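Succinylglutamatedesuccinylase/aspartoacylase (Rhodobacter sphaeroides 2.4.1, PDB 3CDX) probably hydrolyses amide bonds of acylated amino acids as a member of the zinc-dependent succinylglutamate desuccinylase/aspartoacylase family. Local coordinates at the interface of chains A and B. Numbering follows the deposited sequence. Chains: chain A/B, Succinylglutamatedesuccinylase/aspartoacylase.

The interface of chains A and B. Residues chain A 67, 71, 221; chain B 277-280, 325-326.
A:Tyr67 lays one face of its phenol ring on B:Gly325, where the catalytic domain of one succinylglutamate desuccinylase/aspartoacylase-family chain meets strand 276-280 and the loop at B:Gly325 of a second copy across a two-fold interface, which may or may not be the biological one. The glycine CA sits 3.6 Å from the ring centroid, displaced toward the rim, in a CH-pi contact that the missing side chain allows. Chi1 (-48°) carries the ring toward chain B and chi2 (-59°) turns its face to the glycine. B:Gly325 N comes down onto the hydroxyl OH from above that face, a weak hydrogen bond of 3.3 Å.

In the apolar packing, B:Leu277 shares this face nearer the CB end, its CD1 methyl 3.8 Å from ring carbon CD1 of A:Tyr67. Its other branch, CD2, reaches CG1 of A:Ile71 at 3.8 Å. A chi1 of 175°, with CG opposite the backbone N, carries the two methyls toward these partners. An alanine in place of A:Tyr67 would probably strip B:Gly325 of its aromatic cover, deprive its N of a weak acceptor and open a gap beside B:Leu277 CD1.

A:Val221 touches CD of B:Pro280 with CG1 at 3.9 Å. Its CG2 lies 3.3 Å from the carbonyl O of B:Phe278, a van der Waals contact, and also against B:Gly325 CA. A:Ile71, on helix 68-79, sets its CD1 4.0 Å from CB of B:Glu279, against the aliphatic part of that extended side chain.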
ATOM      1  N   TYR A  67      -5.538 -23.772  -8.735  1.00 23.38           N
ATOM      2  CA  TYR A  67      -4.951 -24.853  -7.910  1.00 23.67           C
ATOM      3  C   TYR A  67      -4.873 -26.230  -8.538  1.00 24.06           C
ATOM      4  O   TYR A  67      -3.945 -27.004  -8.234  1.00 23.13           O
ATOM      5  CB  TYR A  67      -5.743 -25.006  -6.604  1.00 23.31           C
ATOM      6  CG  TYR A  67      -6.003 -23.694  -5.899  1.00 23.01           C
ATOM      7  CD1 TYR A  67      -4.937 -22.857  -5.487  1.00 22.98           C
ATOM      8  CD2 TYR A  67      -7.311 -23.293  -5.628  1.00 22.02           C
ATOM      9  CE1 TYR A  67      -5.203 -21.641  -4.829  1.00 20.19           C
ATOM     10  CE2 TYR A  67      -7.596 -22.082  -5.011  1.00 22.68           C
ATOM     11  CZ  TYR A  67      -6.556 -21.268  -4.595  1.00 22.83           C
ATOM     12  OH  TYR A  67      -6.917 -20.060  -3.995  1.00 23.68           O
ATOM     13  N   ILE A  71      -1.868 -29.216  -7.986  1.00 19.86           N
ATOM     14  CA  ILE A  71      -2.080 -30.511  -7.319  1.00 21.61           C
ATOM     15  C   ILE A  71      -1.843 -31.706  -8.263  1.00 21.78           C
ATOM     16  O   ILE A  71      -1.041 -32.596  -7.951  1.00 22.38           O
ATOM     17  CB  ILE A  71      -3.486 -30.608  -6.734  1.00 21.41           C
ATOM     18  CG1 ILE A  71      -3.666 -29.612  -5.558  1.00 21.58           C
ATOM     19  CG2 ILE A  71      -3.769 -32.042  -6.282  1.00 20.27           C
ATOM     20  CD1 ILE A  71      -5.161 -29.341  -5.203  1.00 23.22           C
ATOM     21  N   VAL A 221     -10.778 -25.122  -4.044  1.00 24.25           N
ATOM     22  CA  VAL A 221     -10.314 -26.343  -4.675  1.00 23.80           C
ATOM     23  C   VAL A 221     -11.542 -27.204  -5.037  1.00 25.52           C
ATOM     24  O   VAL A 221     -12.380 -27.530  -4.165  1.00 24.68           O
ATOM     25  CB  VAL A 221      -9.348 -27.148  -3.776  1.00 24.25           C
ATOM     26  CG1 VAL A 221      -8.974 -28.490  -4.433  1.00 24.20           C
ATOM     27  CG2 VAL A 221      -8.056 -26.372  -3.507  1.00 21.84           C
TER
ATOM     28  N   LEU B 277      -1.258 -25.849   0.265  1.00 24.00           N
ATOM     29  CA  LEU B 277      -2.376 -25.948  -0.629  1.00 22.81           C
ATOM     30  C   LEU B 277      -3.282 -27.064  -0.150  1.00 23.21           C
ATOM     31  O   LEU B 277      -2.942 -28.231  -0.293  1.00 23.20           O
ATOM     32  CB  LEU B 277      -1.868 -26.194  -2.069  1.00 22.38           C
ATOM     33  CG  LEU B 277      -2.888 -26.447  -3.198  1.00 24.76           C
ATOM     34  CD1 LEU B 277      -4.163 -25.676  -3.027  1.00 24.87           C
ATOM     35  CD2 LEU B 277      -2.288 -26.197  -4.602  1.00 22.10           C
ATOM     36  N   PHE B 278      -4.452 -26.717   0.397  1.00 23.48           N
ATOM     37  CA  PHE B 278      -5.355 -27.743   0.933  1.00 22.83           C
ATOM     38  C   PHE B 278      -6.370 -28.303  -0.069  1.00 22.58           C
ATOM     39  O   PHE B 278      -7.231 -27.577  -0.550  1.00 23.10           O
ATOM     40  CB  PHE B 278      -6.086 -27.255   2.206  1.00 22.44           C
ATOM     41  CG  PHE B 278      -7.009 -28.316   2.816  1.00 22.60           C
ATOM     42  CD1 PHE B 278      -6.463 -29.431   3.485  1.00 22.70           C
ATOM     43  CD2 PHE B 278      -8.405 -28.194   2.725  1.00 22.95           C
ATOM     44  CE1 PHE B 278      -7.327 -30.432   4.060  1.00 23.87           C
ATOM     45  CE2 PHE B 278      -9.275 -29.188   3.266  1.00 22.06           C
ATOM     46  CZ  PHE B 278      -8.740 -30.297   3.926  1.00 22.55           C
ATOM     47  N   GLU B 279      -6.277 -29.609  -0.313  1.00 22.36           N
ATOM     48  CA  GLU B 279      -7.241 -30.389  -1.104  1.00 21.63           C
ATOM     49  C   GLU B 279      -8.165 -31.164  -0.145  1.00 21.86           C
ATOM     50  O   GLU B 279      -7.710 -32.044   0.574  1.00 21.51           O
ATOM     51  CB  GLU B 279      -6.475 -31.370  -2.018  1.00 21.83           C
ATOM     52  CG  GLU B 279      -7.351 -32.302  -2.852  1.00 20.63           C
ATOM     53  CD  GLU B 279      -6.610 -33.504  -3.417  1.00 22.18           C
ATOM     54  OE1 GLU B 279      -5.360 -33.556  -3.356  1.00 21.31           O
ATOM     55  OE2 GLU B 279      -7.318 -34.402  -3.937  1.00 24.17           O
ATOM     56  N   PRO B 280      -9.456 -30.798  -0.095  1.00 22.45           N
ATOM     57  CA  PRO B 280     -10.436 -31.509   0.732  1.00 22.55           C
ATOM     58  C   PRO B 280     -10.920 -32.821   0.096  1.00 23.23           C
ATOM     59  O   PRO B 280     -10.861 -32.981  -1.140  1.00 22.40           O
ATOM     60  CB  PRO B 280     -11.626 -30.545   0.759  1.00 21.66           C
ATOM     61  CG  PRO B 280     -11.562 -29.841  -0.611  1.00 23.38           C
ATOM     62  CD  PRO B 280     -10.069 -29.693  -0.874  1.00 22.34           C
ATOM     63  N   GLY B 325      -7.885 -22.131  -1.565  1.00 24.78           N
ATOM     64  CA  GLY B 325      -7.051 -23.321  -1.786  1.00 24.00           C
ATOM     65  C   GLY B 325      -5.798 -23.259  -0.927  1.00 24.20           C
ATOM     66  O   GLY B 325      -5.422 -24.240  -0.272  1.00 23.71           O
ATOM     67  N   ARG B 326      -5.151 -22.097  -0.923  1.00 23.57           N
ATOM     68  CA  ARG B 326      -3.950 -21.902  -0.140  1.00 24.60           C
ATOM     69  C   ARG B 326      -4.336 -21.419   1.250  1.00 25.64           C
ATOM     70  O   ARG B 326      -4.824 -20.275   1.438  1.00 24.98           O
ATOM     71  CB  ARG B 326      -2.998 -20.902  -0.797  1.00 25.19           C
ATOM     72  CG  ARG B 326      -1.673 -20.744  -0.034  1.00 26.42           C
ATOM     73  CD  ARG B 326      -0.716 -19.895  -0.800  1.00 27.40           C
ATOM     74  NE  ARG B 326       0.405 -19.404   0.014  1.00 30.82           N
ATOM     75  CZ  ARG B 326       1.511 -20.102   0.277  1.00 34.74           C
ATOM     76  NH1 ARG B 326       1.647 -21.349  -0.183  1.00 35.31           N
ATOM     77  NH2 ARG B 326       2.488 -19.565   1.015  1.00 33.38           N
TER